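Local coordinates for protein FKBO (Streptomyces hygroscopicus, PDB 4BPS) that hydrolyses chorismate to pyruvate and a dihydroxycyclohexadiene carboxylic acid in the biosynthesis of the immunosuppressants FK506 and FK520, at residues F72-H77 with H295-V300; T217-R222 with L249-V254; D268-V273 with V337-M342. All coordinates share one frame; numbering follows the deposited sequence.

Contact 1: residues F72-H77 with H295-V300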
loop_
_atom_site.group_PDB
_atom_site.type_symbol
_atom_site.label_atom_id
_atom_site.label_comp_id
_atom_site.label_asym_id
_atom_site.label_seq_id
_atom_site.Cartn_x
_atom_site.Cartn_y
_atom_site.Cartn_z
ATOM N N PHE A 72 -0.166 7.796 13.946
ATOM C CA PHE A 72 -0.598 6.514 14.499
ATOM C C PHE A 72 0.348 5.455 13.970
ATOM O O PHE A 72 1.135 5.714 13.044
ATOM C CB PHE A 72 -2.065 6.179 14.114
ATOM C CG PHE A 72 -2.222 5.729 12.693
ATOM C CD1 PHE A 72 -2.237 6.652 11.643
ATOM C CD2 PHE A 72 -2.345 4.385 12.388
ATOM C CE1 PHE A 72 -2.370 6.212 10.330
ATOM C CE2 PHE A 72 -2.473 3.942 11.092
ATOM C CZ PHE A 72 -2.489 4.863 10.055
ATOM N N THR A 73 0.294 4.256 14.554
ATOM C CA THR A 73 1.115 3.142 14.097
ATOM C C THR A 73 0.258 2.094 13.402
ATOM O O THR A 73 -0.774 1.627 13.923
ATOM C CB THR A 73 1.865 2.492 15.266
ATOM O OG1 THR A 73 2.626 3.506 15.915
ATOM C CG2 THR A 73 2.834 1.405 14.805
ATOM N N GLU A 74 0.681 1.757 12.194
ATOM C CA GLU A 74 0.090 0.679 11.410
ATOM C C GLU A 74 0.893 -0.586 11.717
ATOM O O GLU A 74 2.081 -0.655 11.405
ATOM C CB GLU A 74 0.199 1.050 9.930
ATOM C CG GLU A 74 -0.134 -0.041 8.933
ATOM C CD GLU A 74 0.141 0.392 7.508
ATOM O OE1 GLU A 74 0.008 1.606 7.198
ATOM O OE2 GLU A 74 0.501 -0.476 6.672
ATOM N N VAL A 75 0.253 -1.578 12.344
ATOM C CA VAL A 75 0.940 -2.778 12.803
ATOM C C VAL A 75 0.443 -3.981 12.002
ATOM O O VAL A 75 -0.758 -4.249 11.967
ATOM C CB VAL A 75 0.704 -3.038 14.309
ATOM C CG1 VAL A 75 1.584 -4.185 14.778
ATOM C CG2 VAL A 75 0.962 -1.765 15.152
ATOM N N TRP A 76 1.376 -4.693 11.378
ATOM C CA TRP A 76 1.064 -5.927 10.666
ATOM C C TRP A 76 1.350 -7.119 11.569
ATOM O O TRP A 76 2.344 -7.146 12.314
ATOM C CB TRP A 76 1.822 -5.981 9.335
ATOM C CG TRP A 76 1.149 -5.063 8.385
ATOM C CD1 TRP A 76 1.455 -3.757 8.146
ATOM C CD2 TRP A 76 -0.045 -5.349 7.660
ATOM N NE1 TRP A 76 0.520 -3.211 7.276
ATOM C CE2 TRP A 76 -0.413 -4.178 6.974
ATOM C CE3 TRP A 76 -0.840 -6.489 7.523
ATOM C CZ2 TRP A 76 -1.538 -4.122 6.148
ATOM C CZ3 TRP A 76 -1.951 -6.433 6.698
ATOM C CH2 TRP A 76 -2.290 -5.262 6.023
ATOM N N HIS A 77 0.457 -8.090 11.481
ATOM C CA HIS A 77 0.447 -9.293 12.305
ATOM C C HIS A 77 0.289 -10.524 11.423
ATOM O O HIS A 77 -0.266 -10.440 10.316
ATOM C CB HIS A 77 -0.785 -9.280 13.214
ATOM C CG HIS A 77 -0.782 -8.217 14.262
ATOM N ND1 HIS A 77 -0.546 -8.502 15.587
ATOM C CD2 HIS A 77 -1.033 -6.883 14.200
ATOM C CE1 HIS A 77 -0.644 -7.385 16.298
ATOM N NE2 HIS A 77 -0.920 -6.391 15.476
ATOM N N HIS A 295 -9.573 -1.092 8.643
ATOM C CA HIS A 295 -8.190 -0.612 8.632
ATOM C C HIS A 295 -7.916 0.205 7.379
ATOM O O HIS A 295 -6.991 -0.036 6.593
ATOM C CB HIS A 295 -7.202 -1.753 8.886
ATOM C CG HIS A 295 -7.430 -2.356 10.231
ATOM N ND1 HIS A 295 -8.179 -3.502 10.406
ATOM C CD2 HIS A 295 -7.143 -1.889 11.476
ATOM C CE1 HIS A 295 -8.312 -3.729 11.705
ATOM N NE2 HIS A 295 -7.690 -2.772 12.375
ATOM N N LEU A 296 -8.751 1.223 7.228
ATOM C CA LEU A 296 -8.668 2.124 6.092
ATOM C C LEU A 296 -7.758 3.300 6.372
ATOM O O LEU A 296 -7.795 3.877 7.460
ATOM C CB LEU A 296 -10.051 2.638 5.708
ATOM C CG LEU A 296 -11.056 1.546 5.308
ATOM C CD1 LEU A 296 -12.036 1.228 6.430
ATOM C CD2 LEU A 296 -11.811 1.971 4.060
ATOM N N LYS A 297 -6.971 3.655 5.366
ATOM C CA LYS A 297 -6.246 4.919 5.353
ATOM C C LYS A 297 -6.818 5.768 4.232
ATOM O O LYS A 297 -7.000 5.275 3.110
ATOM C CB LYS A 297 -4.742 4.710 5.189
ATOM C CG LYS A 297 -4.140 4.089 6.465
ATOM C CD LYS A 297 -3.079 3.047 6.201
ATOM C CE LYS A 297 -1.918 3.636 5.480
ATOM N NZ LYS A 297 -1.034 2.550 4.899
ATOM N N VAL A 298 -7.097 7.024 4.558
ATOM C CA VAL A 298 -7.710 7.969 3.644
ATOM C C VAL A 298 -6.718 9.133 3.489
ATOM O O VAL A 298 -6.485 9.867 4.451
ATOM C CB VAL A 298 -9.078 8.456 4.189
ATOM C CG1 VAL A 298 -9.692 9.474 3.222
ATOM C CG2 VAL A 298 -10.021 7.281 4.404
ATOM N N TYR A 299 -6.119 9.235 2.306
ATOM C CA TYR A 299 -5.116 10.248 2.039
ATOM C C TYR A 299 -5.789 11.436 1.400
ATOM O O TYR A 299 -6.554 11.257 0.440
ATOM C CB TYR A 299 -4.081 9.684 1.082
ATOM C CG TYR A 299 -3.448 8.370 1.499
ATOM C CD1 TYR A 299 -2.470 8.320 2.494
ATOM C CD2 TYR A 299 -3.785 7.169 0.862
ATOM C CE1 TYR A 299 -1.847 7.123 2.838
ATOM C CE2 TYR A 299 -3.172 5.962 1.194
ATOM C CZ TYR A 299 -2.194 5.952 2.186
ATOM O OH TYR A 299 -1.532 4.802 2.532
ATOM N N VAL A 300 -5.535 12.636 1.933
ATOM C CA VAL A 300 -6.231 13.838 1.488
ATOM C C VAL A 300 -5.214 14.926 1.211
ATOM O O VAL A 300 -4.388 15.262 2.073
ATOM C CB VAL A 300 -7.225 14.338 2.566
ATOM C CG1 VAL A 300 -7.993 15.543 2.072
ATOM C CG2 VAL A 300 -8.211 13.202 2.959
HETATM O O HOH W 1 -2.213 -0.428 5.402
#
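E74 and K297 meet through a buried salt bridge. K297 NZ lies 2.7 Å from E74 OE1. It comes from the syn side of the carboxylate but stands 31° out of its plane. The two side chains cross at about a right angle. E74 gets there on an extended chain, with CG anti to the backbone N (chi1 170°). The lysine chain bends on its way, and its CE passes 3.3 Å from E74 OE1. This is the tight part of the contact. The backbones stay apart: the nearest CA atoms, those of E74 and H295 just before strand 296-300, are 8.8 Å from each other. The two strands belong to different sheets. Strand 72-77 sits inside the five-stranded sheet near the N terminus, while strand 296-300 pairs with the strand that carries the catalytic E338. The bridge thus joins two sheets by side chains alone. K297 NZ also forms a salt bridge with E340, and H44 NE2 bonds to E74 OE1. On the other carboxylate oxygen, W76 NE1 bonds E74 OE2 at 2.8 Å, nearly straight at 168°, along the anti lone pair. Held at both oxygens, the carboxylate is probably fixed in its rotation. Packing is looser at the margins. F72 turns its edge to the lysine, with CZ 4.0 Å from K297 CG. On the looser side a single water accepts from K297 NZ at 3.2 Å and makes a weak bond to E74 OE2.

Contact 2: residues T217-R222 with L249-V254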
loop_
_atom_site.group_PDB
_atom_site.type_symbol
_atom_site.label_atom_id
_atom_site.label_comp_id
_atom_site.label_asym_id
_atom_site.label_seq_id
_atom_site.Cartn_x
_atom_site.Cartn_y
_atom_site.Cartn_z
ATOM N N THR A 217 0.672 6.822 -22.613
ATOM C CA THR A 217 1.972 7.409 -22.325
ATOM C C THR A 217 1.887 8.817 -21.758
ATOM O O THR A 217 2.891 9.338 -21.291
ATOM C CB THR A 217 2.890 7.403 -23.556
ATOM O OG1 THR A 217 2.301 8.214 -24.572
ATOM C CG2 THR A 217 3.125 5.989 -24.075
ATOM N N THR A 218 0.699 9.416 -21.760
ATOM C CA THR A 218 0.490 10.657 -21.033
ATOM C C THR A 218 1.038 10.580 -19.609
ATOM O O THR A 218 1.523 11.571 -19.087
ATOM C CB THR A 218 -1.017 10.960 -20.933
ATOM O OG1 THR A 218 -1.667 10.680 -22.177
ATOM C CG2 THR A 218 -1.231 12.400 -20.523
ATOM N N TYR A 219 0.917 9.401 -18.991
ATOM C CA TYR A 219 1.290 9.192 -17.589
ATOM C C TYR A 219 2.727 8.665 -17.429
ATOM O O TYR A 219 3.126 8.270 -16.326
ATOM C CB TYR A 219 0.303 8.213 -16.941
ATOM C CG TYR A 219 -1.140 8.661 -17.089
ATOM C CD1 TYR A 219 -1.634 9.754 -16.401
ATOM C CD2 TYR A 219 -2.012 7.994 -17.936
ATOM C CE1 TYR A 219 -2.945 10.164 -16.535
ATOM C CE2 TYR A 219 -3.327 8.401 -18.090
ATOM C CZ TYR A 219 -3.795 9.464 -17.371
ATOM O OH TYR A 219 -5.094 9.868 -17.494
ATOM N N GLY A 220 3.494 8.682 -18.522
ATOM C CA GLY A 220 4.784 8.010 -18.609
ATOM C C GLY A 220 5.964 8.877 -18.209
ATOM O O GLY A 220 5.828 9.896 -17.539
ATOM N N PRO A 221 7.165 8.488 -18.639
ATOM C CA PRO A 221 7.468 7.579 -19.746
ATOM C C PRO A 221 7.305 6.090 -19.451
ATOM O O PRO A 221 7.322 5.320 -20.404
ATOM C CB PRO A 221 8.927 7.902 -20.065
ATOM C CG PRO A 221 9.478 8.331 -18.802
ATOM C CD PRO A 221 8.387 9.143 -18.137
ATOM N N ARG A 222 7.154 5.681 -18.199
ATOM C CA ARG A 222 6.840 4.277 -17.911
ATOM C C ARG A 222 5.579 4.243 -17.062
ATOM O O ARG A 222 5.441 4.998 -16.099
ATOM C CB ARG A 222 7.977 3.554 -17.165
ATOM C CG ARG A 222 9.301 3.431 -17.926
ATOM C CD ARG A 222 9.338 2.417 -19.100
ATOM N NE ARG A 222 8.846 1.044 -18.858
ATOM C CZ ARG A 222 9.582 -0.035 -18.540
ATOM N NH1 ARG A 222 10.892 0.022 -18.325
ATOM N NH2 ARG A 222 8.973 -1.215 -18.393
ATOM N N LEU A 249 -12.006 7.012 -13.652
ATOM C CA LEU A 249 -12.840 6.121 -14.467
ATOM C C LEU A 249 -12.047 5.888 -15.762
ATOM O O LEU A 249 -11.553 6.834 -16.395
ATOM C CB LEU A 249 -14.277 6.640 -14.615
ATOM C CG LEU A 249 -15.089 6.643 -13.284
ATOM C CD1 LEU A 249 -16.437 7.311 -13.496
ATOM C CD2 LEU A 249 -15.281 5.266 -12.521
ATOM N N GLY A 250 -11.866 4.632 -16.146
ATOM C CA GLY A 250 -10.918 4.297 -17.201
ATOM C C GLY A 250 -9.530 4.550 -16.642
ATOM O O GLY A 250 -9.185 3.981 -15.591
ATOM N N HIS A 251 -8.744 5.425 -17.291
ATOM C CA HIS A 251 -7.509 5.922 -16.689
ATOM C C HIS A 251 -7.661 7.358 -16.200
ATOM O O HIS A 251 -6.718 7.907 -15.635
ATOM C CB HIS A 251 -6.314 5.844 -17.649
ATOM C CG HIS A 251 -6.511 6.638 -18.900
ATOM N ND1 HIS A 251 -6.522 8.020 -18.924
ATOM C CD2 HIS A 251 -6.766 6.222 -20.162
ATOM C CE1 HIS A 251 -6.776 8.415 -20.156
ATOM N NE2 HIS A 251 -6.932 7.347 -20.923
ATOM N N ARG A 252 -8.798 7.976 -16.464
ATOM C CA ARG A 252 -8.934 9.414 -16.314
ATOM C C ARG A 252 -9.320 9.857 -14.916
ATOM O O ARG A 252 -10.261 9.329 -14.324
ATOM C CB ARG A 252 -10.074 9.866 -17.242
ATOM C CG ARG A 252 -9.788 10.406 -18.617
ATOM C CD ARG A 252 -11.004 11.331 -19.035
ATOM N NE ARG A 252 -11.453 12.170 -17.898
ATOM C CZ ARG A 252 -12.380 13.112 -17.917
ATOM N NH1 ARG A 252 -13.025 13.417 -19.035
ATOM N NH2 ARG A 252 -12.647 13.770 -16.777
ATOM N N THR A 253 -8.660 10.907 -14.434
ATOM C CA THR A 253 -9.138 11.616 -13.265
ATOM C C THR A 253 -10.525 12.162 -13.580
ATOM O O THR A 253 -10.728 12.799 -14.629
ATOM C CB THR A 253 -8.199 12.780 -12.929
ATOM O OG1 THR A 253 -6.927 12.230 -12.599
ATOM C CG2 THR A 253 -8.745 13.615 -11.771
ATOM N N VAL A 254 -11.475 11.958 -12.672
ATOM C CA VAL A 254 -12.805 12.553 -12.792
ATOM C C VAL A 254 -13.040 13.533 -11.635
ATOM O O VAL A 254 -12.233 13.625 -10.709
ATOM C CB VAL A 254 -13.910 11.493 -12.933
ATOM C CG1 VAL A 254 -13.729 10.719 -14.239
ATOM C CG2 VAL A 254 -13.971 10.604 -11.726
HETATM O O HOH W 2 -6.502 11.846 -16.211
#
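First torsions place the rings of Y219 and H251 together. In Y219, CG lies beside the backbone N and anti to the carbonyl carbon (chi1 -55°), which sends the phenol across to 249-254. In H251, CG sits between the backbone N and the carbonyl carbon (chi1 60°), which puts the imidazole beside the phenol, with ND1 toward the hydroxyl. Y219 OH and H251 ND1 are hydrogen-bonded at 2.7 Å. ND1 lies in the plane of the tyrosine ring, at its edge, and the hydroxyl lies near the imidazole plane. The rings are oblique, with planes at 66° and centroids 5.2 Å apart. Beside the bond, Y219 CE2 comes within 3.3 Å of H251 ND1. H251 stands in a type II' turn from L249 to R252, closed by R252 N to L249 O at 3.0 Å. The turn links strands 239-249 and 252-253 as a tight beta hairpin. A water bonds Y219 OH at 2.7 Å and accepts from T253 N at 2.9 Å, so the phenol is tied to the turn directly and to strand 252-253 through the water. A phenylalanine in place of Y219 would probably leave H251 ND1 and the water without this partner, and the imidazole freer to turn. Y215, which binds the substrate, meets the Y219 ring and touches the H251 side chain. Either partner could donate, so the bond suits either neutral imidazole tautomer.

Contact 3: residues D268-V273 with V337-M342. With 3EB (3-(2-carboxyethyl)benzoic acid), chain B.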
loop_
_atom_site.group_PDB
_atom_site.type_symbol
_atom_site.label_atom_id
_atom_site.label_comp_id
_atom_site.label_asym_id
_atom_site.label_seq_id
_atom_site.Cartn_x
_atom_site.Cartn_y
_atom_site.Cartn_z
ATOM N N ASP A 268 -16.910 4.246 -4.673
ATOM C CA ASP A 268 -17.595 3.424 -5.671
ATOM C C ASP A 268 -16.640 2.407 -6.292
ATOM O O ASP A 268 -17.014 1.252 -6.510
ATOM C CB ASP A 268 -18.161 4.263 -6.823
ATOM C CG ASP A 268 -19.306 5.166 -6.441
ATOM O OD1 ASP A 268 -19.898 5.018 -5.358
ATOM O OD2 ASP A 268 -19.606 6.045 -7.294
ATOM N N ASN A 269 -15.417 2.839 -6.612
ATOM C CA ASN A 269 -14.443 1.930 -7.211
ATOM C C ASN A 269 -14.074 0.822 -6.224
ATOM O O ASN A 269 -13.972 -0.363 -6.594
ATOM C CB ASN A 269 -13.190 2.691 -7.624
ATOM C CG ASN A 269 -13.336 3.370 -8.991
ATOM O OD1 ASN A 269 -13.997 2.842 -9.882
ATOM N ND2 ASN A 269 -12.639 4.495 -9.186
HETATM N N MSE A 270 -13.893 1.166 -4.949
HETATM C CA MSE A 270 -13.601 0.161 -3.943
HETATM C C MSE A 270 -14.753 -0.847 -3.851
HETATM O O MSE A 270 -14.516 -2.055 -3.789
HETATM C CB MSE A 270 -13.358 0.865 -2.605
HETATM C CG MSE A 270 -13.167 -0.073 -1.436
HETATM SE SE MSE A 270 -12.695 0.848 0.222
HETATM C CE MSE A 270 -10.774 1.007 -0.054
ATOM N N ALA A 271 -15.995 -0.351 -3.848
ATOM C CA ALA A 271 -17.156 -1.247 -3.767
ATOM C C ALA A 271 -17.222 -2.150 -4.984
ATOM O O ALA A 271 -17.571 -3.321 -4.867
ATOM C CB ALA A 271 -18.440 -0.450 -3.618
ATOM N N ARG A 272 -16.858 -1.634 -6.151
ATOM C CA ARG A 272 -16.933 -2.448 -7.362
ATOM C C ARG A 272 -15.893 -3.563 -7.322
ATOM O O ARG A 272 -16.177 -4.703 -7.694
ATOM C CB ARG A 272 -16.757 -1.599 -8.621
ATOM C CG ARG A 272 -17.166 -2.375 -9.864
ATOM C CD ARG A 272 -16.953 -1.627 -11.169
ATOM N NE ARG A 272 -17.587 -0.329 -11.071
ATOM C CZ ARG A 272 -16.934 0.800 -10.850
ATOM N NH1 ARG A 272 -17.605 1.929 -10.690
ATOM N NH2 ARG A 272 -15.612 0.818 -10.789
ATOM N N VAL A 273 -14.685 -3.248 -6.871
ATOM C CA VAL A 273 -13.594 -4.199 -6.868
ATOM C C VAL A 273 -13.913 -5.395 -5.982
ATOM O O VAL A 273 -13.583 -6.535 -6.297
ATOM C CB VAL A 273 -12.315 -3.498 -6.387
ATOM C CG1 VAL A 273 -11.254 -4.496 -5.996
ATOM C CG2 VAL A 273 -11.808 -2.589 -7.475
ATOM N N VAL A 337 -7.818 12.866 -3.239
ATOM C CA VAL A 337 -8.146 11.943 -2.159
ATOM C C VAL A 337 -7.958 10.523 -2.661
ATOM O O VAL A 337 -8.192 10.244 -3.850
ATOM C CB VAL A 337 -9.607 12.162 -1.683
ATOM C CG1 VAL A 337 -10.641 12.047 -2.841
ATOM C CG2 VAL A 337 -9.962 11.203 -0.522
ATOM N N GLU A 338 -7.521 9.618 -1.784
ATOM C CA GLU A 338 -7.529 8.196 -2.097
ATOM C C GLU A 338 -7.809 7.413 -0.819
ATOM O O GLU A 338 -7.552 7.907 0.285
ATOM C CB GLU A 338 -6.187 7.710 -2.615
ATOM C CG GLU A 338 -5.892 8.121 -4.005
ATOM C CD GLU A 338 -4.635 7.448 -4.504
ATOM O OE1 GLU A 338 -3.752 7.118 -3.653
ATOM O OE2 GLU A 338 -4.495 7.241 -5.714
ATOM N N ILE A 339 -8.309 6.193 -0.978
ATOM C CA ILE A 339 -8.645 5.343 0.140
ATOM C C ILE A 339 -8.108 3.936 -0.111
ATOM O O ILE A 339 -8.300 3.391 -1.201
ATOM C CB ILE A 339 -10.169 5.271 0.347
ATOM C CG1 ILE A 339 -10.785 6.669 0.421
ATOM C CG2 ILE A 339 -10.507 4.474 1.606
ATOM C CD1 ILE A 339 -11.568 7.059 -0.775
ATOM N N GLU A 340 -7.447 3.353 0.898
ATOM C CA GLU A 340 -7.075 1.949 0.877
ATOM C C GLU A 340 -7.715 1.264 2.089
ATOM O O GLU A 340 -8.146 1.915 3.040
ATOM C CB GLU A 340 -5.544 1.774 0.927
ATOM C CG GLU A 340 -4.913 2.260 2.211
ATOM C CD GLU A 340 -3.411 2.032 2.246
ATOM O OE1 GLU A 340 -2.692 2.629 1.419
ATOM O OE2 GLU A 340 -2.931 1.239 3.114
ATOM N N GLY A 341 -7.698 -0.065 2.102
ATOM C CA GLY A 341 -8.177 -0.799 3.247
ATOM C C GLY A 341 -8.135 -2.294 2.952
ATOM O O GLY A 341 -7.587 -2.726 1.940
HETATM N N MSE A 342 -8.771 -3.088 3.811
HETATM C CA MSE A 342 -8.746 -4.545 3.628
HETATM C C MSE A 342 -10.008 -5.160 4.199
HETATM O O MSE A 342 -10.714 -4.554 5.012
HETATM C CB MSE A 342 -7.499 -5.172 4.269
HETATM C CG MSE A 342 -7.420 -5.027 5.772
HETATM SE SE MSE A 342 -5.947 -6.062 6.539
HETATM C CE MSE A 342 -6.835 -7.762 6.515
HETATM C C 3EB B . -4.284 5.271 -9.893
HETATM O O 3EB B . -3.464 5.238 -10.817
HETATM C CA 3EB B . -4.127 6.198 -8.720
HETATM O OAB 3EB B . 1.902 3.800 -8.288
HETATM O OAD 3EB B . 1.749 2.228 -6.730
HETATM C CAE 3EB B . -2.929 4.060 -6.910
HETATM C CAF 3EB B . -2.382 2.914 -6.346
HETATM C CAG 3EB B . -2.127 4.951 -7.624
HETATM C CAH 3EB B . -1.030 2.647 -6.474
HETATM C CAL 3EB B . 1.243 3.191 -7.421
HETATM C CAM 3EB B . -0.770 4.655 -7.760
HETATM C CAN 3EB B . -0.214 3.501 -7.208
HETATM O OXT 3EB B . -5.360 4.558 -9.900
HETATM C C2 3EB B . -2.673 6.245 -8.206
#
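Helix 259-274 packs here on strand 337-343, which carries the catalytic proton acceptor E338. The segment axes approach to 9.8 Å and run roughly the same way, 30° apart. One side chain spans the gap: M270, a selenomethionine. Its CG lies anti to the backbone N (chi1 175°), and the chain stays extended until it bends at the selenium. CE then rests on the strand backbone, 3.6 Å from I339 O and 3.7 Å from E340 C. I339 answers from the strand, with CG2 3.9 Å from M270 CE. M270 was deposited in two conformers, and these contacts hold for one of them. The strand alternates, as extended chains do. I339 faces the helix, while E340 points away from it and bonds to T180 and Y299. Away from the strand, R272 NH2 bonds N269 OD1 within the helix at 2.7 Å, in the plane of the amide carbonyl. E338 is turned to the pocket of this YjgF-type fold. Its OE2 lies 3.2 Å from CA of the bound 3-(2-carboxyethyl)benzoic acid, on the carboxyethyl arm. Y155, Y215, R162 and R228 hydrogen-bond the same ligand.

In the fold
From the N terminus, strand 72-77 opens contact 1, which closes only at 295-300 after some 220 residues. Contact 2 lies wholly inside that loop: 217-222 meets 249-254 after the chain has run through strand 229-232 and up strand 239-249. Strand 252-253 then leads on to helix 259-274, where contact 3 opens. Contact 3 closes at 337-342, beyond the end of contact 1, so these two cross. Contacts 2 and 3 follow in series. All three reach the seven-stranded sheet. Strands 296-300 and 337-343 are neighbours there. Contact 1 joins the N-terminal sheet to the first, and contact 3 joins helix 259-274 to the second. Contact 2 lies at the surface, across the chain's centre from contact 1.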